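Local structure of ulvan Lyase-PL25 (Pseudoalteromonas sp. PLSV, 5UAM) at residues G182-S186 / H240-D244; S205-H209 / S220-W224; P424-V430 / Y442-E446. The protein cleaves ulvan, the sulfated cell-wall polysaccharide of green seaweeds, as a family 25 polysaccharide lyase built on a beta-propeller fold. All coordinates share one frame; numbering follows the deposited sequence.

Contact 1 (G182-S186 / H240-D244). With ZN (zinc ion), chain D; PO4 (phosphate ion), chain E.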
loop_
_atom_site.group_PDB
_atom_site.type_symbol
_atom_site.label_atom_id
_atom_site.label_comp_id
_atom_site.label_asym_id
_atom_site.label_seq_id
_atom_site.Cartn_x
_atom_site.Cartn_y
_atom_site.Cartn_z
ATOM N N GLY A 182 4.922 -2.366 -14.943
ATOM C CA GLY A 182 3.919 -2.575 -15.963
ATOM C C GLY A 182 2.624 -3.092 -15.379
ATOM O O GLY A 182 2.326 -2.811 -14.213
ATOM N N ALA A 183 1.875 -3.837 -16.190
ATOM C CA ALA A 183 0.646 -4.486 -15.744
ATOM C C ALA A 183 0.955 -5.892 -15.218
ATOM O O ALA A 183 2.055 -6.122 -14.718
ATOM C CB ALA A 183 -0.377 -4.455 -16.878
ATOM N N HIS A 184 0.006 -6.838 -15.268
ATOM C CA HIS A 184 0.202 -8.106 -14.550
ATOM C C HIS A 184 1.475 -8.826 -14.933
ATOM O O HIS A 184 2.136 -9.438 -14.078
ATOM C CB HIS A 184 -0.923 -9.070 -14.841
ATOM C CG HIS A 184 -2.169 -8.735 -14.124
ATOM N ND1 HIS A 184 -3.159 -9.663 -13.893
ATOM C CD2 HIS A 184 -2.596 -7.572 -13.591
ATOM C CE1 HIS A 184 -4.150 -9.072 -13.244
ATOM N NE2 HIS A 184 -3.829 -7.809 -13.043
ATOM N N ARG A 185 1.785 -8.866 -16.222
ATOM C CA ARG A 185 2.812 -9.764 -16.710
ATOM C C ARG A 185 4.115 -8.976 -16.770
ATOM O O ARG A 185 4.687 -8.710 -17.829
ATOM C CB ARG A 185 2.382 -10.393 -18.030
ATOM C CG ARG A 185 1.160 -11.279 -17.809
ATOM C CD ARG A 185 0.698 -12.011 -19.053
ATOM N NE ARG A 185 -0.230 -13.072 -18.690
ATOM C CZ ARG A 185 -0.659 -14.009 -19.522
ATOM N NH1 ARG A 185 -0.243 -14.029 -20.787
ATOM N NH2 ARG A 185 -1.494 -14.935 -19.082
ATOM N N SER A 186 4.577 -8.619 -15.569
ATOM C CA SER A 186 5.681 -7.694 -15.410
ATOM C C SER A 186 6.500 -8.070 -14.190
ATOM O O SER A 186 5.976 -8.594 -13.202
ATOM C CB SER A 186 5.181 -6.261 -15.185
ATOM O OG SER A 186 4.315 -5.837 -16.226
ATOM N N HIS A 240 0.323 -14.360 -7.964
ATOM C CA HIS A 240 -0.833 -14.317 -8.855
ATOM C C HIS A 240 -0.636 -15.350 -9.968
ATOM O O HIS A 240 0.349 -15.290 -10.718
ATOM C CB HIS A 240 -0.990 -12.897 -9.413
ATOM C CG HIS A 240 -1.979 -12.770 -10.529
ATOM N ND1 HIS A 240 -3.249 -13.303 -10.473
ATOM C CD2 HIS A 240 -1.885 -12.148 -11.725
ATOM C CE1 HIS A 240 -3.889 -13.023 -11.596
ATOM N NE2 HIS A 240 -3.087 -12.310 -12.370
ATOM N N VAL A 241 -1.557 -16.312 -10.044
ATOM C CA VAL A 241 -1.650 -17.238 -11.173
ATOM C C VAL A 241 -2.310 -16.448 -12.295
ATOM O O VAL A 241 -3.528 -16.268 -12.294
ATOM C CB VAL A 241 -2.482 -18.481 -10.837
ATOM C CG1 VAL A 241 -2.341 -19.515 -11.965
ATOM C CG2 VAL A 241 -2.136 -19.063 -9.465
ATOM N N CYS A 242 -1.525 -15.978 -13.255
ATOM C CA CYS A 242 -2.043 -15.089 -14.286
ATOM C C CYS A 242 -2.382 -15.935 -15.510
ATOM O O CYS A 242 -1.553 -16.180 -16.392
ATOM C CB CYS A 242 -1.053 -13.969 -14.577
ATOM S SG CYS A 242 -1.740 -12.713 -15.669
ATOM N N TRP A 243 -3.634 -16.379 -15.567
ATOM C CA TRP A 243 -4.066 -17.354 -16.558
ATOM C C TRP A 243 -4.217 -16.724 -17.937
ATOM O O TRP A 243 -4.679 -15.586 -18.066
ATOM C CB TRP A 243 -5.428 -17.924 -16.157
ATOM C CG TRP A 243 -5.403 -18.874 -14.996
ATOM C CD1 TRP A 243 -5.748 -18.604 -13.694
ATOM C CD2 TRP A 243 -5.023 -20.251 -15.033
ATOM N NE1 TRP A 243 -5.613 -19.740 -12.928
ATOM C CE2 TRP A 243 -5.165 -20.761 -13.725
ATOM C CE3 TRP A 243 -4.575 -21.105 -16.042
ATOM C CZ2 TRP A 243 -4.885 -22.094 -13.410
ATOM C CZ3 TRP A 243 -4.298 -22.429 -15.722
ATOM C CH2 TRP A 243 -4.436 -22.899 -14.415
ATOM N N ASP A 244 -3.842 -17.482 -18.966
ATOM C CA ASP A 244 -4.166 -17.105 -20.333
ATOM C C ASP A 244 -5.678 -17.140 -20.515
ATOM O O ASP A 244 -6.388 -17.897 -19.844
ATOM C CB ASP A 244 -3.562 -18.104 -21.332
ATOM C CG ASP A 244 -2.047 -18.029 -21.418
ATOM O OD1 ASP A 244 -1.433 -17.107 -20.834
ATOM O OD2 ASP A 244 -1.476 -18.911 -22.093
HETATM ZN ZN ZN D . -3.259 -11.682 -14.305
HETATM P P PO4 E . -4.188 -4.926 -11.198
HETATM O O1 PO4 E . -5.071 -5.838 -12.026
HETATM O O2 PO4 E . -3.113 -5.698 -10.551
HETATM O O3 PO4 E . -5.102 -4.328 -10.156
HETATM O O4 PO4 E . -3.588 -3.882 -12.135
#

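Contact 2 (S205-H209 / S220-W224). With EDO (1,2-ethanediol), chain J; PO4 (phosphate ion), chain E.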
loop_
_atom_site.group_PDB
_atom_site.type_symbol
_atom_site.label_atom_id
_atom_site.label_comp_id
_atom_site.label_asym_id
_atom_site.label_seq_id
_atom_site.Cartn_x
_atom_site.Cartn_y
_atom_site.Cartn_z
ATOM N N SER A 205 15.202 -5.597 -11.178
ATOM C CA SER A 205 14.132 -6.574 -10.990
ATOM C C SER A 205 14.405 -7.446 -9.772
ATOM O O SER A 205 15.474 -8.052 -9.671
ATOM C CB SER A 205 13.990 -7.498 -12.198
ATOM O OG SER A 205 13.521 -6.803 -13.331
ATOM N N PHE A 206 13.419 -7.556 -8.872
ATOM C CA PHE A 206 13.543 -8.449 -7.722
ATOM C C PHE A 206 12.536 -9.594 -7.702
ATOM O O PHE A 206 12.784 -10.600 -7.016
ATOM C CB PHE A 206 13.558 -7.685 -6.380
ATOM C CG PHE A 206 12.253 -7.025 -6.025
ATOM C CD1 PHE A 206 11.972 -5.721 -6.418
ATOM C CD2 PHE A 206 11.306 -7.707 -5.284
ATOM C CE1 PHE A 206 10.777 -5.128 -6.087
ATOM C CE2 PHE A 206 10.114 -7.122 -4.946
ATOM C CZ PHE A 206 9.842 -5.825 -5.353
ATOM N N LEU A 207 11.461 -9.523 -8.479
ATOM C CA LEU A 207 10.559 -10.653 -8.676
ATOM C C LEU A 207 10.333 -10.823 -10.168
ATOM O O LEU A 207 10.040 -9.851 -10.867
ATOM C CB LEU A 207 9.208 -10.475 -7.987
ATOM C CG LEU A 207 9.255 -10.679 -6.469
ATOM C CD1 LEU A 207 7.995 -10.100 -5.815
ATOM C CD2 LEU A 207 9.397 -12.150 -6.127
ATOM N N LYS A 208 10.491 -12.051 -10.642
ATOM C CA LYS A 208 10.447 -12.380 -12.064
ATOM C C LYS A 208 9.058 -12.812 -12.515
ATOM O O LYS A 208 8.475 -13.742 -11.948
ATOM C CB LYS A 208 11.387 -13.560 -12.297
ATOM C CG LYS A 208 11.428 -14.086 -13.725
ATOM C CD LYS A 208 12.115 -13.086 -14.639
ATOM C CE LYS A 208 12.464 -13.748 -15.941
ATOM N NZ LYS A 208 13.175 -12.803 -16.855
ATOM N N HIS A 209 8.573 -12.208 -13.595
ATOM C CA HIS A 209 7.455 -12.759 -14.347
ATOM C C HIS A 209 7.991 -13.584 -15.509
ATOM O O HIS A 209 9.035 -13.274 -16.090
ATOM C CB HIS A 209 6.532 -11.654 -14.885
ATOM C CG HIS A 209 6.914 -11.148 -16.243
ATOM N ND1 HIS A 209 7.910 -10.212 -16.445
ATOM C CD2 HIS A 209 6.445 -11.462 -17.475
ATOM C CE1 HIS A 209 8.030 -9.970 -17.736
ATOM N NE2 HIS A 209 7.151 -10.713 -18.384
ATOM N N SER A 220 3.136 -14.110 -11.802
ATOM C CA SER A 220 2.850 -12.711 -11.523
ATOM C C SER A 220 2.820 -12.546 -10.013
ATOM O O SER A 220 2.653 -13.521 -9.276
ATOM C CB SER A 220 1.511 -12.346 -12.173
ATOM O OG SER A 220 1.176 -10.984 -12.061
ATOM N N TRP A 221 2.986 -11.302 -9.550
ATOM C CA TRP A 221 3.224 -11.069 -8.128
ATOM C C TRP A 221 2.556 -9.788 -7.644
ATOM O O TRP A 221 2.283 -8.877 -8.419
ATOM C CB TRP A 221 4.719 -10.903 -7.857
ATOM C CG TRP A 221 5.549 -12.064 -8.292
ATOM C CD1 TRP A 221 6.268 -12.194 -9.471
ATOM C CD2 TRP A 221 5.786 -13.263 -7.548
ATOM N NE1 TRP A 221 6.922 -13.398 -9.483
ATOM C CE2 TRP A 221 6.642 -14.076 -8.319
ATOM C CE3 TRP A 221 5.360 -13.727 -6.298
ATOM C CZ2 TRP A 221 7.079 -15.322 -7.879
ATOM C CZ3 TRP A 221 5.785 -14.968 -5.864
ATOM C CH2 TRP A 221 6.637 -15.755 -6.650
ATOM N N TYR A 222 2.390 -9.715 -6.319
ATOM C CA TYR A 222 2.040 -8.464 -5.647
ATOM C C TYR A 222 2.887 -8.355 -4.389
ATOM O O TYR A 222 2.915 -9.281 -3.573
ATOM C CB TYR A 222 0.554 -8.432 -5.262
ATOM C CG TYR A 222 -0.361 -8.342 -6.460
ATOM C CD1 TYR A 222 -0.805 -9.504 -7.092
ATOM C CD2 TYR A 222 -0.778 -7.123 -6.971
ATOM C CE1 TYR A 222 -1.623 -9.444 -8.207
ATOM C CE2 TYR A 222 -1.585 -7.048 -8.073
ATOM C CZ TYR A 222 -2.045 -8.223 -8.683
ATOM O OH TYR A 222 -2.853 -8.163 -9.793
ATOM N N ALA A 223 3.575 -7.228 -4.229
ATOM C CA ALA A 223 4.542 -7.069 -3.149
ATOM C C ALA A 223 4.236 -5.829 -2.323
ATOM O O ALA A 223 3.646 -4.864 -2.805
ATOM C CB ALA A 223 5.972 -6.954 -3.713
ATOM N N TRP A 224 4.662 -5.871 -1.065
ATOM C CA TRP A 224 4.629 -4.745 -0.148
ATOM C C TRP A 224 6.005 -4.639 0.486
ATOM O O TRP A 224 6.463 -5.574 1.169
ATOM C CB TRP A 224 3.563 -4.943 0.922
ATOM C CG TRP A 224 3.182 -3.722 1.712
ATOM C CD1 TRP A 224 2.125 -2.888 1.465
ATOM C CD2 TRP A 224 3.835 -3.199 2.877
ATOM N NE1 TRP A 224 2.067 -1.899 2.407
ATOM C CE2 TRP A 224 3.108 -2.070 3.288
ATOM C CE3 TRP A 224 4.954 -3.586 3.623
ATOM C CZ2 TRP A 224 3.473 -1.316 4.397
ATOM C CZ3 TRP A 224 5.302 -2.825 4.723
ATOM C CH2 TRP A 224 4.580 -1.724 5.091
HETATM C C1 EDO J . 11.668 -9.664 -17.951
HETATM O O1 EDO J . 11.238 -10.770 -17.141
HETATM C C2 EDO J . 11.907 -10.137 -19.380
HETATM O O2 EDO J . 10.693 -10.696 -19.897
HETATM P P PO4 E . -4.188 -4.926 -11.198
HETATM O O1 PO4 E . -5.071 -5.838 -12.026
HETATM O O2 PO4 E . -3.113 -5.698 -10.551
HETATM O O3 PO4 E . -5.102 -4.328 -10.156
HETATM O O4 PO4 E . -3.588 -3.882 -12.135
#

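Contact 3 (P424-V430 / Y442-E446)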
loop_
_atom_site.group_PDB
_atom_site.type_symbol
_atom_site.label_atom_id
_atom_site.label_comp_id
_atom_site.label_asym_id
_atom_site.label_seq_id
_atom_site.Cartn_x
_atom_site.Cartn_y
_atom_site.Cartn_z
ATOM N N PRO A 424 0.810 9.430 18.316
ATOM C CA PRO A 424 -0.456 8.773 18.683
ATOM C C PRO A 424 -1.691 9.455 18.133
ATOM O O PRO A 424 -2.662 8.761 17.799
ATOM C CB PRO A 424 -0.415 8.777 20.212
ATOM C CG PRO A 424 1.049 8.732 20.548
ATOM C CD PRO A 424 1.721 9.558 19.463
ATOM N N ASP A 425 -1.686 10.782 17.989
ATOM C CA ASP A 425 -2.883 11.470 17.516
ATOM C C ASP A 425 -3.152 11.311 16.023
ATOM O O ASP A 425 -4.265 11.627 15.580
ATOM C CB ASP A 425 -2.793 12.971 17.818
ATOM C CG ASP A 425 -3.077 13.301 19.274
ATOM O OD1 ASP A 425 -3.463 12.385 20.040
ATOM O OD2 ASP A 425 -2.917 14.491 19.649
ATOM N N ALA A 426 -2.206 10.792 15.234
ATOM C CA ALA A 426 -2.375 10.817 13.783
ATOM C C ALA A 426 -1.641 9.609 13.194
ATOM O O ALA A 426 -0.495 9.703 12.749
ATOM C CB ALA A 426 -1.847 12.132 13.230
ATOM N N GLN A 427 -2.341 8.489 13.152
ATOM C CA GLN A 427 -1.761 7.205 12.791
ATOM C C GLN A 427 -2.213 6.653 11.449
ATOM O O GLN A 427 -1.482 5.877 10.852
ATOM C CB GLN A 427 -2.092 6.178 13.871
ATOM C CG GLN A 427 -1.501 6.554 15.203
ATOM C CD GLN A 427 -1.521 5.432 16.174
ATOM O OE1 GLN A 427 -0.952 4.352 15.934
ATOM N NE2 GLN A 427 -2.148 5.667 17.298
ATOM N N MET A 428 -3.409 6.982 10.977
ATOM C CA MET A 428 -3.931 6.346 9.776
ATOM C C MET A 428 -4.883 7.306 9.092
ATOM O O MET A 428 -5.567 8.089 9.755
ATOM C CB MET A 428 -4.630 5.018 10.133
ATOM C CG MET A 428 -5.167 4.238 8.949
ATOM S SD MET A 428 -5.932 2.662 9.425
ATOM C CE MET A 428 -4.499 1.589 9.583
ATOM N N LEU A 429 -4.936 7.204 7.771
ATOM C CA LEU A 429 -5.910 7.921 6.950
ATOM C C LEU A 429 -7.072 7.008 6.593
ATOM O O LEU A 429 -6.894 5.795 6.394
ATOM C CB LEU A 429 -5.236 8.434 5.684
ATOM C CG LEU A 429 -4.282 9.580 5.952
ATOM C CD1 LEU A 429 -3.247 9.726 4.874
ATOM C CD2 LEU A 429 -5.064 10.881 6.086
ATOM N N VAL A 430 -8.274 7.593 6.521
ATOM C CA VAL A 430 -9.499 6.843 6.286
ATOM C C VAL A 430 -10.339 7.629 5.293
ATOM O O VAL A 430 -10.437 8.857 5.393
ATOM C CB VAL A 430 -10.322 6.682 7.586
ATOM C CG1 VAL A 430 -11.426 5.635 7.395
ATOM C CG2 VAL A 430 -9.444 6.330 8.753
ATOM N N TYR A 442 -10.423 11.437 6.522
ATOM C CA TYR A 442 -10.203 11.561 7.950
ATOM C C TYR A 442 -8.788 11.145 8.312
ATOM O O TYR A 442 -8.274 10.153 7.799
ATOM C CB TYR A 442 -11.153 10.680 8.748
ATOM C CG TYR A 442 -12.637 10.932 8.523
ATOM C CD1 TYR A 442 -13.258 10.557 7.342
ATOM C CD2 TYR A 442 -13.414 11.543 9.501
ATOM C CE1 TYR A 442 -14.630 10.769 7.149
ATOM C CE2 TYR A 442 -14.785 11.753 9.315
ATOM C CZ TYR A 442 -15.378 11.380 8.128
ATOM O OH TYR A 442 -16.727 11.605 7.946
ATOM N N LEU A 443 -8.196 11.865 9.254
ATOM C CA LEU A 443 -6.927 11.482 9.872
ATOM C C LEU A 443 -7.248 11.052 11.295
ATOM O O LEU A 443 -7.799 11.840 12.075
ATOM C CB LEU A 443 -5.968 12.673 9.865
ATOM C CG LEU A 443 -4.634 12.531 10.601
ATOM C CD1 LEU A 443 -3.832 11.391 9.997
ATOM C CD2 LEU A 443 -3.859 13.838 10.575
ATOM N N VAL A 444 -6.936 9.805 11.644
ATOM C CA VAL A 444 -7.336 9.252 12.930
ATOM C C VAL A 444 -6.127 8.829 13.746
ATOM O O VAL A 444 -5.075 8.462 13.209
ATOM C CB VAL A 444 -8.334 8.080 12.837
ATOM C CG1 VAL A 444 -9.589 8.516 12.109
ATOM C CG2 VAL A 444 -7.705 6.865 12.170
ATOM N N GLY A 445 -6.311 8.862 15.062
ATOM C CA GLY A 445 -5.304 8.392 16.000
ATOM C C GLY A 445 -5.786 7.310 16.944
ATOM O O GLY A 445 -6.566 6.422 16.572
ATOM N N GLU A 446 -5.303 7.350 18.186
ATOM C CA GLU A 446 -5.650 6.304 19.140
ATOM C C GLU A 446 -7.130 6.297 19.458
ATOM O O GLU A 446 -7.696 5.237 19.770
ATOM C CB GLU A 446 -4.885 6.506 20.452
ATOM C CG GLU A 446 -3.456 6.047 20.415
ATOM C CD GLU A 446 -3.323 4.537 20.278
ATOM O OE1 GLU A 446 -4.224 3.801 20.730
ATOM O OE2 GLU A 446 -2.297 4.092 19.727
#

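Contact 1 (G182-S186 / H240-D244)
His-184, His-240 and Cys-242 come together on one zinc ion, which joins the loop 182-186 to the C-terminal end of strand 232-243. His-184 ND1 binds the zinc at 2.1 Å, His-240 NE2 at 2.0 Å and Cys-242 SG at 2.3 Å, while His-254 supplies the fourth ligand. The His-184 and His-240 ring planes stand at 90°, and Cys-242 SG lies at the edge of the His-184 ring, near its plane. With its CG anti to the backbone N (chi1 169°), the His-240 side chain swings toward the metal, and a bond from its ND1 to the carbonyl of Glu-257 fixes the rotation of the ring.

Polar bonds radiate from Arg-185, whose extended chain brings the guanidinium side-on to Cys-242. NE points almost straight at the metal-bound SG (3.4 Å, 166°), so this second-shell bond would probably draw negative charge from the thiolate. NH2 reaches Cys-242 O at 3.0 Å from above the carbonyl plane, and also makes a salt bridge of 2.8 Å to the anti lone pair of Asp-244 OD1, just beyond the strand; Asp-244 OD2 pairs with Arg-211.

From the far edge of its ring, His-184 NE2 donates to a bound phosphate that His-99, His-119, Arg-180 and Tyr-222 also hold. This is a structural zinc site of three histidines and one cysteine, whose His-184 and His-254 also belong to the substrate-binding site.

Contact 2 (S205-H209 / S220-W224)
Leu-207 and Trp-221 form the nearest CA pair, 7.4 Å apart, because the axes of strand segments 205-207 and 220-224 stand at 99° and come no closer than 9.3 Å, so the contact is made by side chains and one backbone carbonyl. Leu-207 lies across one face of the Trp-221 indole. Its CB rests over the five-membered ring in a CH-pi contact, 4.0 Å from the centroid, and CD2 sits 4.0 Å above the centre of the indole. The methyl CD1 reaches past the ring to Ala-223 CB at 4.3 Å. Ala-223 CB also meets the Phe-206 ring at its edge, with CE2 at 4.3 Å, so the small alanine takes both apolar neighbours.

One polar bond crosses. Trp-221 NE1 donates to Lys-208 O at 2.9 Å (159°); the oxygen lies in the indole plane, whereas the donor stands well above the carbonyl plane. With CG anti to its own carbonyl carbon (chi1 -57°), Trp-221 turns its indole NH to this oxygen, and the bond fixes the ring's rotation while Leu-207 lies on its face. Tyr-222, next in the strand, leaves it on the side opposite Trp-221, and its OH donates to phosphate O2 at 2.6 Å in the substrate-binding pocket.

The contact lies within the hairpin of strands 204-211 and 217-227. Strand 188-193 runs beside 204-211, which has a classic beta bulge, Phe-206 and Leu-207 both facing Trp-188. Strand 232-243 runs beside 217-227, with Tyr-239 edge-to-face against Trp-221 and Tyr-237 meeting both Trp-221 and Leu-207.

Contact 3 (P424-V430 / Y442-E446)
Val-444 and Met-428 anchor the tight part, an antiparallel ladder running on to Val-430 and Tyr-442. Val-444 N donates to Met-428 O at 2.9 Å, nearly straight (175°), and Val-444 O takes two donors, Gln-427 N and Met-428 N. Val-430 CG2 meets Val-444 CG2 at 3.9 Å on one face; on the other, Leu-443 CD2 packs on Ala-426 CB at 3.7 Å. Gly-445 lies so close under the carbonyls of Pro-424 and Asp-425 that a CB would clash with both.

The loose side is exposed Pro-424 and Asp-425, tied by a weak backbone bond, Glu-446 N to Pro-424 O. The buried Gln-427 amide secures it: with CG anti to the carbonyl carbon (chi1 -62°) and the chain extended beyond, NE2 reaches Glu-446 OE2 at 2.9 Å, from above the carboxylate plane, and Pro-424 O at 3.2 Å. With an alanine replacing Gln-427, Pro-424 O and Glu-446 OE2 would lose the amide joining them, and the carboxylate would probably turn more freely about the salt bridge of its OE1 to Arg-374.

Gln-427 and Met-428, both facing Val-444, form a classic beta bulge at the hairpin's open end, in a four-stranded blade typical of beta-propellers.

Overall arrangement
Contacts 1 and 2 are neighbours, centres 10 Å apart, and contact 2 is nested in the loop that contact 1 closes. Strands 217-227 and 232-243 adjoin in the same antiparallel sheet, and Ser-220 ties the two contacts through bonds to His-184 and His-240. Both border the phosphate in the substrate-binding site, one at the zinc side, the other through Tyr-222. Contact 3 follows later in the chain, across the molecule's centre, about 35 Å from contact 1 and 30 Å from contact 2 between centres. Its sheet joins strand 30-33 to three strands from the C-terminal part, consistent with the velcro closure of a propeller ring.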